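Local coordinates for protein AtxE2 (Asticcacaulis excentricus, PDB 5TXE) that hydrolyses the isopeptide bond of the lasso peptides Astexin-2 and Astexin-3, converting these threaded substrates into linear peptides, at residues A142-D147 with V151-A156; F86-K91 with L128-R133; P165-A170 with G239-A244. The protein carries 1 engineered substitution. All blocks are in the same frame, centred on the assembly; numbering follows the deposited sequence.

Overall arrangement
The three contacts lie in the beta-propeller part of the chain, away from the catalytic residues and the lasso-peptide binding sites. Interaction 1 is the central one: its hairpin forms the two middle strands of a four-stranded antiparallel sheet. Its centre is about 10 Å from that of interaction 2, whose Met88 and Ile130 both pack on Tyr143. Interaction 3 is centred about 12 Å from interaction 1, and one of its segments shares that sheet, strand 163-167 pairing with strand 150-157 through Val153. Interactions 2 and 3 do not touch; their centres are about 21 Å apart and their nearest atoms about 10 Å. The hairpin thus lies between contacts made to the preceding and the following sheet.

Interaction 1 (A142-D147 with V151-A156)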
loop_
_atom_site.group_PDB
_atom_site.type_symbol
_atom_site.label_atom_id
_atom_site.label_comp_id
_atom_site.label_asym_id
_atom_site.label_seq_id
_atom_site.Cartn_x
_atom_site.Cartn_y
_atom_site.Cartn_z
ATOM N N ALA A 142 16.005 10.616 -17.049
ATOM C CA ALA A 142 16.743 10.628 -15.782
ATOM C C ALA A 142 15.807 10.091 -14.680
ATOM O O ALA A 142 14.604 10.356 -14.704
ATOM C CB ALA A 142 17.181 12.010 -15.423
ATOM N N TYR A 143 16.372 9.336 -13.737
ATOM C CA TYR A 143 15.572 8.641 -12.727
ATOM C C TYR A 143 16.508 8.170 -11.657
ATOM O O TYR A 143 17.730 8.061 -11.875
ATOM C CB TYR A 143 14.818 7.459 -13.331
ATOM C CG TYR A 143 15.703 6.459 -14.043
ATOM C CD1 TYR A 143 16.073 6.668 -15.349
ATOM C CD2 TYR A 143 16.191 5.304 -13.407
ATOM C CE1 TYR A 143 16.898 5.783 -16.019
ATOM C CE2 TYR A 143 17.047 4.423 -14.075
ATOM C CZ TYR A 143 17.395 4.680 -15.380
ATOM O OH TYR A 143 18.218 3.873 -16.101
ATOM N N LEU A 144 15.954 7.926 -10.478
ATOM C CA LEU A 144 16.711 7.364 -9.364
ATOM C C LEU A 144 16.853 5.840 -9.470
ATOM O O LEU A 144 15.958 5.164 -9.963
ATOM C CB LEU A 144 16.001 7.670 -8.042
ATOM C CG LEU A 144 15.686 9.146 -7.787
ATOM C CD1 LEU A 144 14.968 9.259 -6.458
ATOM C CD2 LEU A 144 16.952 9.962 -7.802
ATOM N N ARG A 145 17.989 5.332 -9.024
ATOM C CA ARG A 145 18.265 3.908 -9.026
ATOM C C ARG A 145 19.350 3.611 -8.051
ATOM O O ARG A 145 20.350 4.333 -7.951
ATOM C CB ARG A 145 18.656 3.439 -10.422
ATOM C CG ARG A 145 19.478 2.164 -10.424
ATOM C CD ARG A 145 19.740 1.577 -11.803
ATOM N NE ARG A 145 20.722 0.500 -11.694
ATOM C CZ ARG A 145 21.044 -0.357 -12.673
ATOM N NH1 ARG A 145 20.563 -0.227 -13.919
ATOM N NH2 ARG A 145 21.906 -1.325 -12.390
ATOM N N GLN A 146 19.135 2.546 -7.276
ATOM C CA GLN A 146 20.049 2.158 -6.206
ATOM C C GLN A 146 20.969 0.975 -6.599
ATOM O O GLN A 146 20.489 -0.029 -7.117
ATOM C CB GLN A 146 19.225 1.727 -5.005
ATOM C CG GLN A 146 20.059 1.361 -3.789
ATOM C CD GLN A 146 19.194 1.056 -2.552
ATOM O OE1 GLN A 146 18.334 1.843 -2.162
ATOM N NE2 GLN A 146 19.438 -0.077 -1.928
ATOM N N ASP A 147 22.267 1.094 -6.308
ATOM C CA ASP A 147 23.209 -0.014 -6.456
ATOM C C ASP A 147 24.206 0.086 -5.335
ATOM O O ASP A 147 24.677 1.188 -4.981
ATOM C CB ASP A 147 23.954 0.012 -7.794
ATOM C CG ASP A 147 23.031 -0.160 -8.998
ATOM O OD1 ASP A 147 22.524 0.856 -9.538
ATOM O OD2 ASP A 147 22.842 -1.310 -9.440
ATOM N N VAL A 151 21.705 5.427 -3.658
ATOM C CA VAL A 151 20.816 5.939 -4.705
ATOM C C VAL A 151 21.509 7.038 -5.550
ATOM O O VAL A 151 21.920 8.097 -5.059
ATOM C CB VAL A 151 19.563 6.550 -4.097
ATOM C CG1 VAL A 151 18.634 7.029 -5.195
ATOM C CG2 VAL A 151 18.852 5.495 -3.248
ATOM N N ARG A 152 21.571 6.771 -6.823
ATOM C CA ARG A 152 22.202 7.685 -7.784
ATOM C C ARG A 152 21.159 8.115 -8.819
ATOM O O ARG A 152 20.101 7.484 -8.944
ATOM C CB ARG A 152 23.277 6.930 -8.530
ATOM C CG ARG A 152 24.404 6.418 -7.641
ATOM C CD ARG A 152 25.480 5.675 -8.463
ATOM N NE ARG A 152 26.504 5.151 -7.578
ATOM C CZ ARG A 152 26.363 4.090 -6.785
ATOM N NH1 ARG A 152 25.242 3.385 -6.729
ATOM N NH2 ARG A 152 27.349 3.773 -6.000
ATOM N N VAL A 153 21.485 9.133 -9.597
ATOM C CA VAL A 153 20.699 9.452 -10.791
ATOM C C VAL A 153 21.330 8.750 -11.988
ATOM O O VAL A 153 22.547 8.858 -12.219
ATOM C CB VAL A 153 20.650 10.954 -11.071
ATOM C CG1 VAL A 153 19.853 11.184 -12.325
ATOM C CG2 VAL A 153 20.019 11.687 -9.901
ATOM N N TRP A 154 20.499 8.053 -12.734
ATOM C CA TRP A 154 20.915 7.432 -13.928
ATOM C C TRP A 154 20.272 8.173 -15.101
ATOM O O TRP A 154 19.218 8.771 -14.967
ATOM C CB TRP A 154 20.514 5.939 -13.978
ATOM C CG TRP A 154 21.400 5.026 -13.120
ATOM C CD1 TRP A 154 21.649 5.167 -11.807
ATOM C CD2 TRP A 154 22.119 3.874 -13.545
ATOM N NE1 TRP A 154 22.498 4.181 -11.376
ATOM C CE2 TRP A 154 22.787 3.360 -12.422
ATOM C CE3 TRP A 154 22.259 3.212 -14.776
ATOM C CZ2 TRP A 154 23.571 2.206 -12.468
ATOM C CZ3 TRP A 154 23.078 2.079 -14.832
ATOM C CH2 TRP A 154 23.737 1.605 -13.685
ATOM N N ARG A 155 20.934 8.072 -16.246
ATOM C CA ARG A 155 20.490 8.634 -17.510
ATOM C C ARG A 155 20.426 7.562 -18.545
ATOM O O ARG A 155 21.379 6.842 -18.725
ATOM C CB ARG A 155 21.489 9.682 -17.938
ATOM C CG ARG A 155 21.197 10.290 -19.298
ATOM C CD ARG A 155 22.246 11.340 -19.519
ATOM N NE ARG A 155 22.080 11.964 -20.809
ATOM C CZ ARG A 155 22.725 11.582 -21.899
ATOM N NH1 ARG A 155 23.593 10.570 -21.841
ATOM N NH2 ARG A 155 22.494 12.212 -23.051
ATOM N N ALA A 156 19.308 7.420 -19.207
ATOM C CA ALA A 156 19.125 6.372 -20.192
ATOM C C ALA A 156 18.742 6.963 -21.570
ATOM O O ALA A 156 17.939 7.880 -21.647
ATOM C CB ALA A 156 18.038 5.410 -19.759
HETATM O O HOH W 1 22.885 3.376 -8.484
#
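Arg145 lays its guanidinium flat on the indole of Trp154, the two planes only 3° apart and Arg145 CZ 3.7 Å from the centroid of the six-membered ring, a cation-pi stack. With CG opposite the backbone N (chi1 157°), the extended chain passes across the indole, Arg145 CD lying 3.7 Å from the centroid of the five-membered ring. The NE/NH2 edge of the guanidinium meets Asp147 side-on in a salt bridge: Arg145 NE to Asp147 OD1 at 2.8 Å, Arg145 NH2 to Asp147 OD2 at 3.1 Å. Arg145 NH1 reaches Asp103, which also bonds Tyr143 OH. On the same face of the sheet, Trp154 CB makes a CH-pi contact with the Tyr143 ring, 4.0 Å from its centroid, above a hydrogen-bonded antiparallel pair in which Trp154 N meets Tyr143 O at 2.9 Å. A leucine in place of Arg145 would probably leave the Asp147 carboxylate without its paired charge and the indole without its stacked cation. A water accepts from Trp154 NE1 (3.0 Å) and Arg152 NH1 and donates to Arg145 O and Asp147 OD1, tying them into one cluster. Both carboxylates bind Arg145, which probably holds the guanidinium flat on the indole and favours its charged form.

Interaction 2 (F86-K91 with L128-R133); sequences FRMVVK and LTIQPR
Met88 reaches the 128-133 segment with the last two atoms of its side chain. The sulfur SD of Met88 lies 3.7 Å from Pro132 CG, and its terminal methyl CE is 3.9 Å from Ile130 CG2. The backbones stay well apart, with 8.4 Å between Met88 CA and Pro132 CA, so the thioether covers the distance. It does so by starting with CG trans to the backbone N (chi1 -174°) and then folding at both later torsions (chi2 53°, chi3 71°), which turns CE onto Ile130 while SD stays beside the proline ring. This is the tight part: all three residues are buried and the contact between them is wholly apolar. Tyr143, Leu141 and Val102 also pack on Met88, and Tyr143 touches Ile130 as well.

The other side of the 128-133 segment is polar and nearer to solvent, with Gln131 and Arg133 partly exposed. The Gln131 CB points away from strand 83-92; Gln131 OE1 takes a weak bond from Arg133 NH2, 3.5 Å long though nearly straight, and Gln131 NE2 bonds Leu61 O. Arg133 has its firmer partner in Asp175, through NH1.

The geometry fits the seam between neighbouring blades of a beta-propeller, as in prolyl oligopeptidase relatives: a strand of one antiparallel sheet packs, here through Met88, on the connection that leads into strand 133-134, an outermost strand of the next.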
loop_
_atom_site.group_PDB
_atom_site.type_symbol
_atom_site.label_atom_id
_atom_site.label_comp_id
_atom_site.label_asym_id
_atom_site.label_seq_id
_atom_site.Cartn_x
_atom_site.Cartn_y
_atom_site.Cartn_z
ATOM N N PHE A 86 14.477 -5.129 -11.858
ATOM C CA PHE A 86 13.841 -3.903 -12.316
ATOM C C PHE A 86 14.240 -3.557 -13.758
ATOM O O PHE A 86 15.369 -3.746 -14.141
ATOM C CB PHE A 86 14.219 -2.747 -11.400
ATOM C CG PHE A 86 13.707 -2.895 -10.007
ATOM C CD1 PHE A 86 12.430 -2.474 -9.698
ATOM C CD2 PHE A 86 14.481 -3.465 -9.021
ATOM C CE1 PHE A 86 11.931 -2.594 -8.428
ATOM C CE2 PHE A 86 13.986 -3.582 -7.741
ATOM C CZ PHE A 86 12.707 -3.150 -7.456
ATOM N N ARG A 87 13.289 -3.025 -14.530
ATOM C CA ARG A 87 13.530 -2.577 -15.933
ATOM C C ARG A 87 12.861 -1.210 -16.104
ATOM O O ARG A 87 11.703 -1.037 -15.684
ATOM C CB ARG A 87 12.844 -3.448 -16.995
ATOM C CG ARG A 87 12.836 -4.908 -16.828
ATOM C CD ARG A 87 12.204 -5.592 -18.016
ATOM N NE ARG A 87 10.885 -6.163 -17.759
ATOM C CZ ARG A 87 9.850 -5.992 -18.560
ATOM N NH1 ARG A 87 9.938 -5.217 -19.653
ATOM N NH2 ARG A 87 8.705 -6.582 -18.291
ATOM N N MET A 88 13.575 -0.266 -16.701
ATOM C CA MET A 88 12.963 0.974 -17.149
ATOM C C MET A 88 12.498 0.769 -18.612
ATOM O O MET A 88 13.288 0.400 -19.502
ATOM C CB MET A 88 13.964 2.104 -16.999
ATOM C CG MET A 88 13.430 3.502 -17.282
ATOM S SD MET A 88 11.924 4.002 -16.363
ATOM C CE MET A 88 12.720 4.159 -14.775
ATOM N N VAL A 89 11.206 0.948 -18.836
ATOM C CA VAL A 89 10.552 0.638 -20.094
ATOM C C VAL A 89 9.974 1.879 -20.828
ATOM O O VAL A 89 9.489 2.800 -20.192
ATOM C CB VAL A 89 9.431 -0.327 -19.881
ATOM C CG1 VAL A 89 8.902 -0.836 -21.224
ATOM C CG2 VAL A 89 9.951 -1.524 -19.083
ATOM N N VAL A 90 10.105 1.917 -22.153
ATOM C CA VAL A 90 9.542 2.981 -22.975
ATOM C C VAL A 90 8.636 2.311 -23.993
ATOM O O VAL A 90 8.988 1.321 -24.569
ATOM C CB VAL A 90 10.627 3.769 -23.674
ATOM C CG1 VAL A 90 10.014 4.724 -24.680
ATOM C CG2 VAL A 90 11.435 4.562 -22.660
ATOM N N LYS A 91 7.430 2.817 -24.143
ATOM C CA LYS A 91 6.419 2.216 -25.020
ATOM C C LYS A 91 5.691 3.338 -25.792
ATOM O O LYS A 91 5.271 4.337 -25.193
ATOM C CB LYS A 91 5.427 1.461 -24.174
ATOM C CG LYS A 91 4.167 1.040 -24.891
ATOM C CD LYS A 91 4.447 -0.033 -25.913
ATOM C CE LYS A 91 3.125 -0.692 -26.293
ATOM N NZ LYS A 91 3.314 -1.804 -27.226
ATOM N N LEU A 128 9.845 2.478 -3.505
ATOM C CA LEU A 128 9.612 3.839 -4.022
ATOM C C LEU A 128 9.171 3.756 -5.450
ATOM O O LEU A 128 9.758 3.015 -6.228
ATOM C CB LEU A 128 10.909 4.611 -4.030
ATOM C CG LEU A 128 10.858 6.098 -4.410
ATOM C CD1 LEU A 128 10.093 6.920 -3.372
ATOM C CD2 LEU A 128 12.265 6.645 -4.568
ATOM N N THR A 129 8.106 4.462 -5.783
ATOM C CA THR A 129 7.664 4.613 -7.150
ATOM C C THR A 129 8.703 5.446 -7.913
ATOM O O THR A 129 9.090 6.534 -7.484
ATOM C CB THR A 129 6.311 5.314 -7.216
ATOM O OG1 THR A 129 5.321 4.463 -6.679
ATOM C CG2 THR A 129 5.888 5.549 -8.681
ATOM N N ILE A 130 9.186 4.918 -9.027
ATOM C CA ILE A 130 10.245 5.611 -9.767
ATOM C C ILE A 130 9.558 6.292 -10.967
ATOM O O ILE A 130 9.050 5.614 -11.907
ATOM C CB ILE A 130 11.320 4.629 -10.274
ATOM C CG1 ILE A 130 11.951 3.837 -9.114
ATOM C CG2 ILE A 130 12.379 5.363 -11.116
ATOM C CD1 ILE A 130 12.682 4.730 -8.121
ATOM N N GLN A 131 9.586 7.610 -10.927
ATOM C CA GLN A 131 9.075 8.411 -12.020
ATOM C C GLN A 131 10.206 8.906 -12.909
ATOM O O GLN A 131 11.055 9.641 -12.463
ATOM C CB GLN A 131 8.272 9.617 -11.525
ATOM C CG GLN A 131 7.280 10.011 -12.636
ATOM C CD GLN A 131 6.358 11.203 -12.325
ATOM O OE1 GLN A 131 6.583 12.013 -11.391
ATOM N NE2 GLN A 131 5.303 11.313 -13.135
ATOM N N PRO A 132 10.234 8.452 -14.137
ATOM C CA PRO A 132 11.251 8.895 -15.061
ATOM C C PRO A 132 11.024 10.304 -15.555
ATOM O O PRO A 132 9.893 10.640 -15.901
ATOM C CB PRO A 132 11.100 7.956 -16.257
ATOM C CG PRO A 132 9.941 7.117 -16.000
ATOM C CD PRO A 132 9.305 7.480 -14.712
ATOM N N ARG A 133 12.095 11.086 -15.622
ATOM C CA ARG A 133 12.051 12.459 -16.102
ATOM C C ARG A 133 12.539 12.505 -17.514
ATOM O O ARG A 133 13.695 12.123 -17.783
ATOM C CB ARG A 133 12.932 13.320 -15.238
ATOM C CG ARG A 133 12.679 13.144 -13.736
ATOM C CD ARG A 133 11.299 13.660 -13.558
ATOM N NE ARG A 133 10.405 13.302 -12.444
ATOM C CZ ARG A 133 10.574 13.600 -11.175
ATOM N NH1 ARG A 133 11.701 14.114 -10.750
ATOM N NH2 ARG A 133 9.642 13.289 -10.316
#

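Interaction 3 (P165-A170 with G239-A244)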
loop_
_atom_site.group_PDB
_atom_site.type_symbol
_atom_site.label_atom_id
_atom_site.label_comp_id
_atom_site.label_asym_id
_atom_site.label_seq_id
_atom_site.Cartn_x
_atom_site.Cartn_y
_atom_site.Cartn_z
ATOM N N PRO A 165 25.066 5.737 -14.608
ATOM C CA PRO A 165 24.875 6.689 -13.548
ATOM C C PRO A 165 25.570 7.996 -13.888
ATOM O O PRO A 165 26.733 7.969 -14.330
ATOM C CB PRO A 165 25.577 6.025 -12.345
ATOM C CG PRO A 165 26.592 5.090 -12.914
ATOM C CD PRO A 165 25.991 4.643 -14.244
ATOM N N VAL A 166 24.898 9.125 -13.645
ATOM C CA VAL A 166 25.490 10.444 -13.907
ATOM C C VAL A 166 25.622 11.312 -12.684
ATOM O O VAL A 166 26.366 12.264 -12.677
ATOM C CB VAL A 166 24.743 11.166 -15.019
ATOM C CG1 VAL A 166 24.869 10.377 -16.326
ATOM C CG2 VAL A 166 23.261 11.326 -14.688
ATOM N N ILE A 167 24.934 10.984 -11.608
ATOM C CA ILE A 167 25.139 11.730 -10.396
ATOM C C ILE A 167 25.259 10.762 -9.235
ATOM O O ILE A 167 24.368 9.918 -9.031
ATOM C CB ILE A 167 23.939 12.698 -10.134
ATOM C CG1 ILE A 167 23.658 13.581 -11.354
ATOM C CG2 ILE A 167 24.232 13.597 -8.947
ATOM C CD1 ILE A 167 22.481 14.518 -11.192
ATOM N N GLU A 168 26.293 10.968 -8.423
ATOM C CA GLU A 168 26.452 10.244 -7.179
ATOM C C GLU A 168 26.945 11.219 -6.151
ATOM O O GLU A 168 27.711 12.092 -6.472
ATOM C CB GLU A 168 27.503 9.147 -7.317
ATOM C CG GLU A 168 27.652 8.338 -6.044
ATOM C CD GLU A 168 28.763 7.286 -6.122
ATOM O OE1 GLU A 168 29.069 6.805 -7.231
ATOM O OE2 GLU A 168 29.294 6.926 -5.040
ATOM N N ASP A 169 26.546 11.067 -4.903
ATOM C CA ASP A 169 27.188 11.834 -3.863
ATOM C C ASP A 169 27.370 11.016 -2.580
ATOM O O ASP A 169 27.017 9.850 -2.536
ATOM C CB ASP A 169 26.374 13.107 -3.672
ATOM C CG ASP A 169 27.256 14.345 -3.391
ATOM O OD1 ASP A 169 28.205 14.222 -2.554
ATOM O OD2 ASP A 169 26.958 15.432 -3.976
ATOM N N ALA A 170 27.919 11.621 -1.543
ATOM C CA ALA A 170 27.977 10.984 -0.205
ATOM C C ALA A 170 26.597 10.650 0.402
ATOM O O ALA A 170 26.498 9.858 1.336
ATOM C CB ALA A 170 28.728 11.873 0.765
ATOM N N GLY A 239 30.640 18.204 -16.611
ATOM C CA GLY A 239 30.819 17.537 -15.335
ATOM C C GLY A 239 30.914 18.497 -14.167
ATOM O O GLY A 239 31.270 18.074 -13.081
ATOM N N THR A 240 30.616 19.786 -14.351
ATOM C CA THR A 240 30.702 20.724 -13.221
ATOM C C THR A 240 29.344 20.865 -12.538
ATOM O O THR A 240 28.292 20.689 -13.144
ATOM C CB THR A 240 31.233 22.136 -13.605
ATOM O OG1 THR A 240 30.448 22.658 -14.675
ATOM C CG2 THR A 240 32.689 22.078 -14.041
ATOM N N ARG A 241 29.444 21.186 -11.266
ATOM C CA ARG A 241 28.345 21.372 -10.368
ATOM C C ARG A 241 28.377 22.772 -9.834
ATOM O O ARG A 241 29.461 23.281 -9.519
ATOM C CB ARG A 241 28.523 20.482 -9.147
ATOM C CG ARG A 241 27.988 19.086 -9.341
ATOM C CD ARG A 241 28.917 17.997 -8.827
ATOM N NE ARG A 241 28.330 16.666 -9.023
ATOM C CZ ARG A 241 28.578 15.607 -8.270
ATOM N NH1 ARG A 241 29.378 15.673 -7.219
ATOM N NH2 ARG A 241 27.995 14.470 -8.574
ATOM N N ARG A 242 27.199 23.322 -9.589
ATOM C CA ARG A 242 27.083 24.656 -8.995
ATOM C C ARG A 242 25.836 24.708 -8.116
ATOM O O ARG A 242 24.977 23.827 -8.199
ATOM C CB ARG A 242 26.968 25.682 -10.119
ATOM C CG ARG A 242 25.733 25.482 -11.001
ATOM C CD ARG A 242 25.420 26.700 -11.885
ATOM N NE ARG A 242 24.341 26.472 -12.860
ATOM C CZ ARG A 242 23.038 26.618 -12.586
ATOM N NH1 ARG A 242 22.631 26.974 -11.360
ATOM N NH2 ARG A 242 22.137 26.376 -13.515
ATOM N N ALA A 243 25.720 25.744 -7.298
ATOM C CA ALA A 243 24.533 25.889 -6.478
ATOM C C ALA A 243 23.356 26.177 -7.401
ATOM O O ALA A 243 23.546 26.724 -8.495
ATOM C CB ALA A 243 24.683 27.014 -5.492
ATOM N N ALA A 244 22.157 25.762 -6.978
ATOM C CA ALA A 244 20.939 26.071 -7.735
ATOM C C ALA A 244 20.502 27.513 -7.475
ATOM O O ALA A 244 20.776 28.024 -6.444
ATOM C CB ALA A 244 19.842 25.110 -7.338
#
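Arg241 reaches from strand 240-243 to the backbone of Glu168, and so links an outermost strand of one four-stranded sheet to the chain just past an outermost strand of the one before, the two sheets probably being neighbouring blades of the beta-propeller. Arg241 NH2 donates to Glu168 O at 3.2 Å with an N-H...O angle of 156°; the donor stands tilted from the carbonyl plane, so this acceptor is met obliquely. The side chain gets there by bending at chi2 (136°) and running straight on. The same Arg241 NH2 lies 3.9 Å from Ile167 CG2, a methyl of the buried Ile167, which sits obliquely beside the guanidinium.

The chain that offers this carbonyl follows a classic beta bulge, in which Val166 and Ile167 both face Val153 and probably satisfy its backbone O and N through Val166 N and Ile167 O. While the main-chain oxygen of Glu168 serves Arg241, the Glu168 carboxylate turns away from it and forms a salt bridge through OE1 with Arg152.

The carboxylate of Asp169 comes near without bonding to the Arg241 guanidinium. Asp169 OD2 is 4.1 Å from Arg241 NH1, and the two flat groups, with planes 14° apart, slide past each other; the oxygen lies well out of the guanidinium plane and no N-H points at it. The attraction is therefore likely to be one of charge alone. The aspartate's hydrogen bonds are made with others: OD2 has a weak one with Tyr186 OH, and Asp169 OD1 accepts from Ala170 N at 2.8 Å on its anti lone pair.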